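PDB 3VC5: mandelate racemase/muconate lactonizing protein from Thermobispora bispora, which probably catalyses the magnesium-dependent dehydration of D-glucarate to 5-dehydro-4-deoxy-D-glucarate, the first step of D-glucarate breakdown. Local coordinates for residues A[51-56]-A[344-349]; A[68-71]-A[75-78]; A[168-173]-A[218-223]; A[244-249]-A[274-279]. All blocks are in the same frame, centred on the assembly; numbering follows the deposited sequence.

Interaction 1. Residues A[51-56]-A[344-349]; sequences ALRTIV and GISLAA
Arg53, on strand 50-60, points its guanidinium at the start of helix 344-355, where NH2 donates to Ser346 OG at 3.0 Å. The hydroxyl sits at the guanidinium edge, within its plane, but the N-H...O angle of 140° shows a clearly bent bond. Two bends in the arginine chain, chi2 -66° and chi3 -89°, bring the group round to this position. This polar half is the tight one. Arg53 NE makes a salt bridge to Glu69, whose other carboxylate oxygen takes the backbone N-H of Ser346, and Ser346 OG is also bonded to His313 NE2.

The apolar half is looser. Ile55 CG2 and Ile345 CD1 touch at 3.9 Å, one pair of methyls on side chains that cross obliquely, while the CA atoms of Ile55 and Ile345 stay 8.5 Å apart. Glu69 packs against both isoleucines. All four contacting residues are buried, although only about 130 Å² is buried between the segments, both sides summed. The Arg53 side chain lies about 8 Å from that of His338, a predicted proton acceptor. Such a junction, between the antiparallel sheet of the N-terminal capping domain and a helix of the barrel domain, is characteristic of the enolase superfamily.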
loop_
_atom_site.group_PDB
_atom_site.type_symbol
_atom_site.label_atom_id
_atom_site.label_comp_id
_atom_site.label_asym_id
_atom_site.label_seq_id
_atom_site.Cartn_x
_atom_site.Cartn_y
_atom_site.Cartn_z
ATOM N N ALA A 51 14.588 27.776 -11.811
ATOM C CA ALA A 51 13.831 26.842 -10.987
ATOM C C ALA A 51 14.807 26.294 -9.934
ATOM O O ALA A 51 15.997 26.127 -10.209
ATOM C CB ALA A 51 13.252 25.709 -11.833
ATOM N N LEU A 52 14.306 26.058 -8.721
ATOM C CA LEU A 52 15.140 25.611 -7.600
ATOM C C LEU A 52 14.841 24.132 -7.291
ATOM O O LEU A 52 13.693 23.679 -7.400
ATOM C CB LEU A 52 14.759 26.426 -6.363
ATOM C CG LEU A 52 14.803 27.959 -6.519
ATOM C CD1 LEU A 52 14.407 28.661 -5.225
ATOM C CD2 LEU A 52 16.177 28.439 -7.003
ATOM N N ARG A 53 15.856 23.418 -6.821
ATOM C CA ARG A 53 15.704 22.048 -6.314
ATOM C C ARG A 53 16.707 21.859 -5.194
ATOM O O ARG A 53 17.661 22.652 -5.062
ATOM C CB ARG A 53 15.956 20.975 -7.396
ATOM C CG ARG A 53 14.984 20.996 -8.574
ATOM C CD ARG A 53 13.558 20.639 -8.194
ATOM N NE ARG A 53 13.280 19.198 -8.273
ATOM C CZ ARG A 53 12.078 18.679 -8.014
ATOM N NH1 ARG A 53 11.086 19.496 -7.664
ATOM N NH2 ARG A 53 11.865 17.357 -8.071
ATOM N N THR A 54 16.534 20.778 -4.439
ATOM C CA THR A 54 17.514 20.399 -3.433
ATOM C C THR A 54 17.913 18.970 -3.754
ATOM O O THR A 54 17.053 18.074 -3.934
ATOM C CB THR A 54 16.916 20.438 -2.001
ATOM O OG1 THR A 54 16.459 21.757 -1.729
ATOM C CG2 THR A 54 17.985 20.059 -0.969
ATOM N N ILE A 55 19.211 18.777 -3.921
ATOM C CA ILE A 55 19.752 17.448 -4.122
ATOM C C ILE A 55 20.229 16.866 -2.797
ATOM O O ILE A 55 20.933 17.521 -2.027
ATOM C CB ILE A 55 20.920 17.491 -5.129
ATOM C CG1 ILE A 55 20.448 18.207 -6.401
ATOM C CG2 ILE A 55 21.475 16.094 -5.382
ATOM C CD1 ILE A 55 19.261 17.622 -7.095
ATOM N N VAL A 56 19.847 15.622 -2.544
ATOM C CA VAL A 56 20.285 14.943 -1.333
ATOM C C VAL A 56 21.127 13.720 -1.669
ATOM O O VAL A 56 20.775 12.939 -2.550
ATOM C CB VAL A 56 19.033 14.480 -0.503
ATOM C CG1 VAL A 56 19.430 13.538 0.631
ATOM C CG2 VAL A 56 18.285 15.700 0.010
ATOM N N GLY A 344 17.308 14.618 -13.227
ATOM C CA GLY A 344 17.333 13.204 -13.556
ATOM C C GLY A 344 17.175 12.256 -12.365
ATOM O O GLY A 344 16.815 11.096 -12.537
ATOM N N ILE A 345 17.454 12.733 -11.154
ATOM C CA ILE A 345 17.236 11.890 -9.970
ATOM C C ILE A 345 15.728 11.688 -9.822
ATOM O O ILE A 345 15.243 10.552 -9.711
ATOM C CB ILE A 345 17.848 12.515 -8.718
ATOM C CG1 ILE A 345 19.381 12.526 -8.856
ATOM C CG2 ILE A 345 17.362 11.760 -7.431
ATOM C CD1 ILE A 345 20.041 13.545 -7.904
ATOM N N SER A 346 14.986 12.789 -9.888
ATOM C CA SER A 346 13.504 12.724 -9.865
ATOM C C SER A 346 12.998 11.899 -11.053
ATOM O O SER A 346 12.108 11.074 -10.890
ATOM C CB SER A 346 12.878 14.113 -9.908
ATOM O OG SER A 346 12.990 14.686 -8.624
ATOM N N LEU A 347 13.574 12.094 -12.243
ATOM C CA LEU A 347 13.092 11.320 -13.417
ATOM C C LEU A 347 13.321 9.823 -13.214
ATOM O O LEU A 347 12.424 9.005 -13.516
ATOM C CB LEU A 347 13.770 11.747 -14.726
ATOM C CG LEU A 347 13.187 11.096 -16.000
ATOM C CD1 LEU A 347 11.713 11.374 -16.199
ATOM C CD2 LEU A 347 13.970 11.568 -17.221
ATOM N N ALA A 348 14.472 9.445 -12.641
ATOM C CA ALA A 348 14.754 8.011 -12.398
ATOM C C ALA A 348 13.715 7.488 -11.386
ATOM O O ALA A 348 13.129 6.421 -11.576
ATOM C CB ALA A 348 16.142 7.817 -11.856
ATOM N N ALA A 349 13.488 8.264 -10.318
ATOM C CA ALA A 349 12.552 7.827 -9.273
ATOM C C ALA A 349 11.121 7.683 -9.823
ATOM O O ALA A 349 10.443 6.688 -9.552
ATOM C CB ALA A 349 12.594 8.762 -8.107
#

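Interaction 2. Residues A[68-71]-A[75-78]; sequences GETY and AHLE
The imidazole of His76 meets Thr70 through its edge and Tyr71 through a face, so the two neighbours on strand 65-71 address the ring in different ways. Thr70 and His76 approach from opposite directions, and NE2 of His76 donates to Thr70 OG1 at 2.8 Å; the hydroxyl lies 24° out of the ring plane. As the donor, NE2 carries the proton. The Thr70 methyl CG2 is also in van der Waals contact with the ring, 3.6 Å from NE2 of His76.

Tyr71 supplies a T-shaped (edge-to-face) pair. Its ring edge is directed at the imidazole face, the planes are inclined at 68° and the centroids are 5.5 Å apart. The closest ring atom, Tyr71 CD2, stands 3.9 Å above the His76 plane and is displaced toward the rim. The backbone joins in as well: Tyr71 O lies in the imidazole plane, 3.3 Å from His76 CD2, while also accepting from Thr54 OG1.

These residues flank the short connection between the last strand of the three-stranded antiparallel sheet and helix 74-85 in the N-terminal capping domain. His76 holds CG trans to its own N (chi1 -176°), which carries the ring across to the strand, where it also packs on Arg129 and Val130 of helix 123-146. With a leucine in its place, the Thr70 hydroxyl would probably be left without its N-H donor and the Tyr71 edge without an aromatic face. Beyond this contact, Tyr71 touches His313 and Asn340, and its side chain is about 6 Å from that of His338.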
loop_
_atom_site.group_PDB
_atom_site.type_symbol
_atom_site.label_atom_id
_atom_site.label_comp_id
_atom_site.label_asym_id
_atom_site.label_seq_id
_atom_site.Cartn_x
_atom_site.Cartn_y
_atom_site.Cartn_z
ATOM N N GLY A 68 18.577 11.565 -3.741
ATOM C CA GLY A 68 17.172 12.014 -3.721
ATOM C C GLY A 68 17.117 13.434 -4.239
ATOM O O GLY A 68 18.139 14.120 -4.330
ATOM N N GLU A 69 15.927 13.873 -4.607
ATOM C CA GLU A 69 15.733 15.196 -5.209
ATOM C C GLU A 69 14.387 15.739 -4.758
ATOM O O GLU A 69 13.385 15.026 -4.792
ATOM C CB GLU A 69 15.832 15.117 -6.731
ATOM C CG GLU A 69 15.532 16.453 -7.424
ATOM C CD GLU A 69 15.508 16.364 -8.946
ATOM O OE1 GLU A 69 16.087 15.421 -9.548
ATOM O OE2 GLU A 69 14.886 17.275 -9.549
ATOM N N THR A 70 14.369 16.994 -4.330
ATOM C CA THR A 70 13.142 17.581 -3.806
ATOM C C THR A 70 13.130 19.083 -4.131
ATOM O O THR A 70 13.993 19.576 -4.878
ATOM C CB THR A 70 12.999 17.292 -2.310
ATOM O OG1 THR A 70 11.723 17.755 -1.842
ATOM C CG2 THR A 70 14.130 17.934 -1.489
ATOM N N TYR A 71 12.156 19.813 -3.596
ATOM C CA TYR A 71 11.968 21.245 -3.887
ATOM C C TYR A 71 13.118 22.053 -3.324
ATOM O O TYR A 71 13.782 21.608 -2.364
ATOM C CB TYR A 71 10.680 21.723 -3.196
ATOM C CG TYR A 71 9.533 20.847 -3.568
ATOM C CD1 TYR A 71 9.002 20.850 -4.862
ATOM C CD2 TYR A 71 8.960 19.993 -2.626
ATOM C CE1 TYR A 71 7.955 19.997 -5.215
ATOM C CE2 TYR A 71 7.889 19.164 -2.964
ATOM C CZ TYR A 71 7.380 19.186 -4.252
ATOM O OH TYR A 71 6.335 18.371 -4.560
ATOM N N ALA A 75 12.127 27.627 2.811
ATOM C CA ALA A 75 11.584 27.024 4.019
ATOM C C ALA A 75 11.695 25.500 3.980
ATOM O O ALA A 75 11.988 24.838 5.005
ATOM C CB ALA A 75 10.146 27.470 4.237
ATOM N N HIS A 76 11.476 24.932 2.805
ATOM C CA HIS A 76 11.631 23.497 2.629
ATOM C C HIS A 76 13.091 23.078 2.761
ATOM O O HIS A 76 13.391 22.098 3.457
ATOM C CB HIS A 76 11.089 23.065 1.260
ATOM C CG HIS A 76 11.118 21.579 1.041
ATOM N ND1 HIS A 76 10.345 20.703 1.774
ATOM C CD2 HIS A 76 11.818 20.816 0.160
ATOM C CE1 HIS A 76 10.548 19.472 1.347
ATOM N NE2 HIS A 76 11.466 19.510 0.384
ATOM N N LEU A 77 13.978 23.770 2.039
ATOM C CA LEU A 77 15.406 23.516 2.138
ATOM C C LEU A 77 15.861 23.488 3.610
ATOM O O LEU A 77 16.653 22.619 4.023
ATOM C CB LEU A 77 16.172 24.598 1.364
ATOM C CG LEU A 77 17.693 24.636 1.505
ATOM C CD1 LEU A 77 18.341 23.325 1.022
ATOM C CD2 LEU A 77 18.229 25.855 0.698
ATOM N N GLU A 78 15.378 24.441 4.407
ATOM C CA GLU A 78 15.763 24.498 5.831
ATOM C C GLU A 78 15.339 23.245 6.604
ATOM O O GLU A 78 16.089 22.725 7.451
ATOM C CB GLU A 78 15.203 25.757 6.512
ATOM C CG GLU A 78 15.857 27.036 6.016
ATOM C CD GLU A 78 15.153 28.287 6.530
ATOM O OE1 GLU A 78 14.036 28.162 7.107
ATOM O OE2 GLU A 78 15.721 29.392 6.342
#

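Interaction 3. Residues A[168-173]-A[218-223]; sequences LFYKWA and EQEAEA
The carbonyl O of Gln219 is gripped twice, by the helical N-H of Ala223 and by a water that links it to Tyr170. The Ala223 N to Gln219 O distance is 3.1 Å. The water donates to Gln219 O at 2.7 Å, and on its other side it lies 2.7 Å from Tyr170 OH. The phenol end therefore reaches helix 217-230 through one solvent molecule; no direct hydrogen bond joins the segments. In the beta/alpha barrel, Tyr170 follows strand 161-169 and helix 217-230 its parallel neighbour, strand 208-211.

Around that hydroxyl the helix surface is close: Tyr170 OH stands 3.4 Å from Glu220 CA and 3.5 Å from Ala223 CB. The Glu220 side chain runs out obliquely past the ring, extended beyond CG, until OE2 is 3.6 Å from Tyr170 CE2. There the carboxylate and ring planes differ by only 13°. The carboxylate bonds elsewhere, OE2 to the N-H groups of Val214 and Phe215 and OE1 to that of Gly213, in the preceding loop. The Tyr170 ring meets Phe215 edge-to-face.

Chemically, the contact is one of packing plus a single water bridge, with a buried carboxylate whose three backbone donors are likely to stabilise its negative charge beside the tyrosine ring.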
loop_
_atom_site.group_PDB
_atom_site.type_symbol
_atom_site.label_atom_id
_atom_site.label_comp_id
_atom_site.label_asym_id
_atom_site.label_seq_id
_atom_site.Cartn_x
_atom_site.Cartn_y
_atom_site.Cartn_z
ATOM N N LEU A 168 2.773 20.720 -22.773
ATOM C CA LEU A 168 2.747 21.971 -23.509
ATOM C C LEU A 168 2.305 23.128 -22.612
ATOM O O LEU A 168 1.398 22.989 -21.733
ATOM C CB LEU A 168 1.800 21.867 -24.708
ATOM C CG LEU A 168 1.913 20.642 -25.627
ATOM C CD1 LEU A 168 0.926 20.737 -26.811
ATOM C CD2 LEU A 168 3.362 20.487 -26.157
ATOM N N PHE A 169 2.896 24.282 -22.891
ATOM C CA PHE A 169 2.585 25.511 -22.192
ATOM C C PHE A 169 2.472 26.641 -23.177
ATOM O O PHE A 169 3.281 26.736 -24.105
ATOM C CB PHE A 169 3.729 25.920 -21.269
ATOM C CG PHE A 169 3.873 25.062 -20.025
ATOM C CD1 PHE A 169 4.511 23.830 -20.073
ATOM C CD2 PHE A 169 3.391 25.519 -18.800
ATOM C CE1 PHE A 169 4.672 23.043 -18.904
ATOM C CE2 PHE A 169 3.528 24.733 -17.619
ATOM C CZ PHE A 169 4.154 23.506 -17.675
ATOM N N TYR A 170 1.540 27.549 -22.925
ATOM C CA TYR A 170 1.663 28.876 -23.502
ATOM C C TYR A 170 2.914 29.513 -22.903
ATOM O O TYR A 170 3.226 29.299 -21.728
ATOM C CB TYR A 170 0.430 29.719 -23.202
ATOM C CG TYR A 170 -0.840 29.192 -23.802
ATOM C CD1 TYR A 170 -1.137 29.404 -25.157
ATOM C CD2 TYR A 170 -1.781 28.539 -23.017
ATOM C CE1 TYR A 170 -2.314 28.943 -25.706
ATOM C CE2 TYR A 170 -2.976 28.086 -23.559
ATOM C CZ TYR A 170 -3.239 28.297 -24.908
ATOM O OH TYR A 170 -4.426 27.853 -25.455
ATOM N N LYS A 171 3.690 30.213 -23.726
ATOM C CA LYS A 171 4.899 30.848 -23.224
ATOM C C LYS A 171 5.317 32.049 -24.041
ATOM O O LYS A 171 5.010 32.135 -25.233
ATOM C CB LYS A 171 6.047 29.831 -23.184
ATOM C CG LYS A 171 6.456 29.321 -24.592
ATOM C CD LYS A 171 7.571 28.260 -24.535
ATOM C CE LYS A 171 8.912 28.838 -24.031
ATOM N NZ LYS A 171 9.493 29.908 -24.956
ATOM N N TRP A 172 5.995 32.988 -23.389
ATOM C CA TRP A 172 6.612 34.099 -24.105
ATOM C C TRP A 172 7.818 33.558 -24.868
ATOM O O TRP A 172 8.249 32.426 -24.617
ATOM C CB TRP A 172 7.040 35.194 -23.138
ATOM C CG TRP A 172 5.911 35.748 -22.337
ATOM C CD1 TRP A 172 4.593 35.846 -22.721
ATOM C CD2 TRP A 172 5.994 36.320 -21.029
ATOM N NE1 TRP A 172 3.849 36.427 -21.707
ATOM C CE2 TRP A 172 4.688 36.735 -20.665
ATOM C CE3 TRP A 172 7.042 36.524 -20.125
ATOM C CZ2 TRP A 172 4.409 37.332 -19.434
ATOM C CZ3 TRP A 172 6.762 37.130 -18.906
ATOM C CH2 TRP A 172 5.453 37.522 -18.572
ATOM N N ALA A 173 8.377 34.361 -25.778
ATOM C CA ALA A 173 9.534 33.935 -26.560
ATOM C C ALA A 173 10.758 33.800 -25.647
ATOM O O ALA A 173 11.675 33.013 -25.925
ATOM C CB ALA A 173 9.803 34.939 -27.652
ATOM N N GLU A 218 -12.344 29.689 -24.066
ATOM C CA GLU A 218 -12.674 29.344 -25.452
ATOM C C GLU A 218 -11.408 29.260 -26.318
ATOM O O GLU A 218 -11.332 28.447 -27.235
ATOM C CB GLU A 218 -13.723 30.280 -26.063
ATOM C CG GLU A 218 -13.293 31.728 -26.180
ATOM C CD GLU A 218 -13.688 32.548 -24.962
ATOM O OE1 GLU A 218 -13.869 31.949 -23.865
ATOM O OE2 GLU A 218 -13.821 33.789 -25.113
ATOM N N GLN A 219 -10.403 30.069 -26.000
ATOM C CA GLN A 219 -9.153 30.035 -26.759
ATOM C C GLN A 219 -8.346 28.757 -26.476
ATOM O O GLN A 219 -7.642 28.229 -27.355
ATOM C CB GLN A 219 -8.319 31.277 -26.449
ATOM C CG GLN A 219 -8.897 32.570 -26.998
ATOM C CD GLN A 219 -8.090 33.796 -26.590
ATOM O OE1 GLN A 219 -6.856 33.763 -26.556
ATOM N NE2 GLN A 219 -8.778 34.884 -26.295
ATOM N N GLU A 220 -8.433 28.270 -25.242
ATOM C CA GLU A 220 -7.720 27.064 -24.856
ATOM C C GLU A 220 -8.422 25.850 -25.419
ATOM O O GLU A 220 -7.768 24.898 -25.847
ATOM C CB GLU A 220 -7.568 27.012 -23.333
ATOM C CG GLU A 220 -6.813 28.262 -22.827
ATOM C CD GLU A 220 -6.389 28.206 -21.360
ATOM O OE1 GLU A 220 -7.051 27.493 -20.568
ATOM O OE2 GLU A 220 -5.427 28.944 -21.001
ATOM N N ALA A 221 -9.754 25.887 -25.447
ATOM C CA ALA A 221 -10.509 24.841 -26.138
ATOM C C ALA A 221 -10.121 24.783 -27.626
ATOM O O ALA A 221 -9.983 23.696 -28.195
ATOM C CB ALA A 221 -12.012 25.036 -25.964
ATOM N N GLU A 222 -9.955 25.950 -28.248
ATOM C CA GLU A 222 -9.541 26.023 -29.646
ATOM C C GLU A 222 -8.190 25.337 -29.863
ATOM O O GLU A 222 -8.008 24.612 -30.855
ATOM C CB GLU A 222 -9.416 27.476 -30.104
ATOM C CG GLU A 222 -10.706 28.192 -30.394
ATOM C CD GLU A 222 -10.442 29.561 -30.983
ATOM O OE1 GLU A 222 -9.535 29.665 -31.840
ATOM O OE2 GLU A 222 -11.126 30.528 -30.587
ATOM N N ALA A 223 -7.242 25.588 -28.945
ATOM C CA ALA A 223 -5.914 24.971 -29.012
ATOM C C ALA A 223 -6.020 23.450 -28.887
ATOM O O ALA A 223 -5.354 22.694 -29.606
ATOM C CB ALA A 223 -5.032 25.511 -27.918
HETATM O O HOH W 1 -5.174 29.195 -27.677
#

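Interaction 4. Residues A[244-249]-A[274-279]; sequences WTVETS and ARVAAE
Val246 and Val276 supply the apolar part of this helix-helix contact, their side chains running antiparallel alongside one another with Val246 CG1 3.9 Å from Val276 CG2. Ser249 continues it one turn on, through carbon and not through its hydroxyl: its CB is 3.6 Å from Val276 CG2.

A second kind of contact is aliphatic on planar. Val246 lies over one face of the Arg275 guanidinium, the valine roughly perpendicular to the arginine chain, with CG2 of Val246 3.7 Å from NH1 of Arg275. Both valine methyls take part, CG1 nearing NH2. An alanine at Val246 would likely open a gap beside Val276 and let the guanidinium turn more easily.

No hydrogen bond crosses the contact. Thr245 is the N-cap of helix 246-255, its OG1 accepting from Thr248 N at 3.1 Å with an angle of 165°. Its carbonyl O takes Ser249 OG at 2.7 Å and also Ser249 N, from opposite faces of the carbonyl plane.

In the barrel, helices 246-255 and 270-277 are successive and strand 262-264 lies between them in sequence. Ser249 packs on Pro266 and Thr267 beyond that strand, Val276 on Leu284 of strand 284-286, and Trp244 on Pro217 of helix 217-230.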
loop_
_atom_site.group_PDB
_atom_site.type_symbol
_atom_site.label_atom_id
_atom_site.label_comp_id
_atom_site.label_asym_id
_atom_site.label_seq_id
_atom_site.Cartn_x
_atom_site.Cartn_y
_atom_site.Cartn_z
ATOM N N TRP A 244 -11.221 28.066 -13.383
ATOM C CA TRP A 244 -12.588 28.246 -13.903
ATOM C C TRP A 244 -13.647 28.090 -12.819
ATOM O O TRP A 244 -13.434 27.363 -11.833
ATOM C CB TRP A 244 -12.918 27.260 -15.029
ATOM C CG TRP A 244 -11.958 27.285 -16.194
ATOM C CD1 TRP A 244 -11.115 28.306 -16.552
ATOM C CD2 TRP A 244 -11.761 26.243 -17.158
ATOM N NE1 TRP A 244 -10.382 27.944 -17.673
ATOM C CE2 TRP A 244 -10.779 26.694 -18.076
ATOM C CE3 TRP A 244 -12.323 24.977 -17.344
ATOM C CZ2 TRP A 244 -10.355 25.915 -19.165
ATOM C CZ3 TRP A 244 -11.892 24.203 -18.428
ATOM C CH2 TRP A 244 -10.921 24.680 -19.319
ATOM N N THR A 245 -14.796 28.729 -13.037
ATOM C CA THR A 245 -15.973 28.503 -12.220
ATOM C C THR A 245 -16.564 27.147 -12.572
ATOM O O THR A 245 -16.205 26.529 -13.586
ATOM C CB THR A 245 -17.049 29.566 -12.503
ATOM O OG1 THR A 245 -17.477 29.449 -13.863
ATOM C CG2 THR A 245 -16.506 30.959 -12.260
ATOM N N VAL A 246 -17.493 26.682 -11.749
ATOM C CA VAL A 246 -18.185 25.441 -12.038
ATOM C C VAL A 246 -18.952 25.527 -13.378
ATOM O O VAL A 246 -18.848 24.626 -14.239
ATOM C CB VAL A 246 -19.146 25.100 -10.869
ATOM C CG1 VAL A 246 -20.124 24.006 -11.263
ATOM C CG2 VAL A 246 -18.316 24.683 -9.629
ATOM N N GLU A 247 -19.691 26.608 -13.557
ATOM C CA GLU A 247 -20.480 26.833 -14.757
ATOM C C GLU A 247 -19.618 26.778 -16.006
ATOM O O GLU A 247 -19.923 26.088 -16.915
ATOM C CB GLU A 247 -21.228 28.171 -14.652
ATOM C CG GLU A 247 -22.513 28.248 -15.500
ATOM C CD GLU A 247 -23.104 29.674 -15.729
ATOM O OE1 GLU A 247 -23.551 29.955 -16.850
ATOM O OE2 GLU A 247 -23.142 30.497 -14.805
ATOM N N THR A 248 -18.517 27.503 -16.004
ATOM C CA THR A 248 -17.599 27.505 -17.145
ATOM C C THR A 248 -16.999 26.136 -17.403
ATOM O O THR A 248 -16.859 25.711 -18.565
ATOM C CB THR A 248 -16.517 28.581 -16.939
ATOM O OG1 THR A 248 -17.153 29.863 -17.021
ATOM C CG2 THR A 248 -15.414 28.488 -17.980
ATOM N N SER A 249 -16.613 25.458 -16.325
ATOM C CA SER A 249 -16.030 24.137 -16.458
ATOM C C SER A 249 -16.969 23.177 -17.161
ATOM O O SER A 249 -16.533 22.356 -17.973
ATOM C CB SER A 249 -15.656 23.547 -15.095
ATOM O OG SER A 249 -14.721 24.391 -14.453
ATOM N N ALA A 274 -16.590 18.027 -7.781
ATOM C CA ALA A 274 -17.611 16.964 -7.797
ATOM C C ALA A 274 -18.826 17.398 -8.635
ATOM O O ALA A 274 -19.390 16.603 -9.367
ATOM C CB ALA A 274 -18.035 16.608 -6.399
ATOM N N ARG A 275 -19.215 18.650 -8.520
ATOM C CA ARG A 275 -20.327 19.176 -9.295
ATOM C C ARG A 275 -20.034 19.207 -10.761
ATOM O O ARG A 275 -20.880 18.886 -11.541
ATOM C CB ARG A 275 -20.717 20.548 -8.832
ATOM C CG ARG A 275 -21.177 20.554 -7.433
ATOM C CD ARG A 275 -22.023 21.696 -7.142
ATOM N NE ARG A 275 -21.365 22.953 -6.953
ATOM C CZ ARG A 275 -21.743 24.073 -7.555
ATOM N NH1 ARG A 275 -21.135 25.192 -7.324
ATOM N NH2 ARG A 275 -22.735 24.083 -8.407
ATOM N N VAL A 276 -18.822 19.592 -11.127
ATOM C CA VAL A 276 -18.418 19.539 -12.543
ATOM C C VAL A 276 -18.389 18.096 -13.049
ATOM O O VAL A 276 -18.907 17.789 -14.144
ATOM C CB VAL A 276 -17.045 20.238 -12.759
ATOM C CG1 VAL A 276 -16.510 20.022 -14.196
ATOM C CG2 VAL A 276 -17.153 21.733 -12.429
ATOM N N ALA A 277 -17.803 17.196 -12.258
ATOM C CA ALA A 277 -17.591 15.829 -12.726
ATOM C C ALA A 277 -18.903 15.144 -13.098
ATOM O O ALA A 277 -18.963 14.332 -14.025
ATOM C CB ALA A 277 -16.848 15.010 -11.687
ATOM N N ALA A 278 -19.952 15.469 -12.354
ATOM C CA ALA A 278 -21.267 14.878 -12.553
ATOM C C ALA A 278 -21.918 15.352 -13.851
ATOM O O ALA A 278 -22.897 14.747 -14.325
ATOM C CB ALA A 278 -22.167 15.207 -11.352
ATOM N N GLU A 279 -21.390 16.430 -14.431
ATOM C CA GLU A 279 -22.072 17.081 -15.585
ATOM C C GLU A 279 -21.221 17.167 -16.869
ATOM O O GLU A 279 -21.643 17.774 -17.873
ATOM C CB GLU A 279 -22.547 18.476 -15.194
ATOM C CG GLU A 279 -23.610 18.457 -14.100
ATOM C CD GLU A 279 -24.910 17.834 -14.571
ATOM O OE1 GLU A 279 -25.048 17.574 -15.791
ATOM O OE2 GLU A 279 -25.800 17.601 -13.724
#

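Overall arrangement
Interactions 1 and 2 adjoin, their centres about 10 Å apart, and share neighbouring strands 50-60 and 65-71; Arg53 CB packs 3.5 Å from Thr70 O where they meet. Interactions 3 and 4 occupy the opposite side of the chain's centre, about 21 Å apart between centres, and touch where Glu220 OE1 packs 3.9 Å from Trp244 CZ2. The active site falls between these groups: Tyr71 of interaction 2 is near His338, whereas Tyr170 of interaction 3 is about 6 Å, side chain to side chain, from Lys211, the other predicted proton acceptor. Interaction 4 is more peripheral, Ser249 and Val276 each about 11 Å by side chain from magnesium ligands Asp239 and Glu264 respectively.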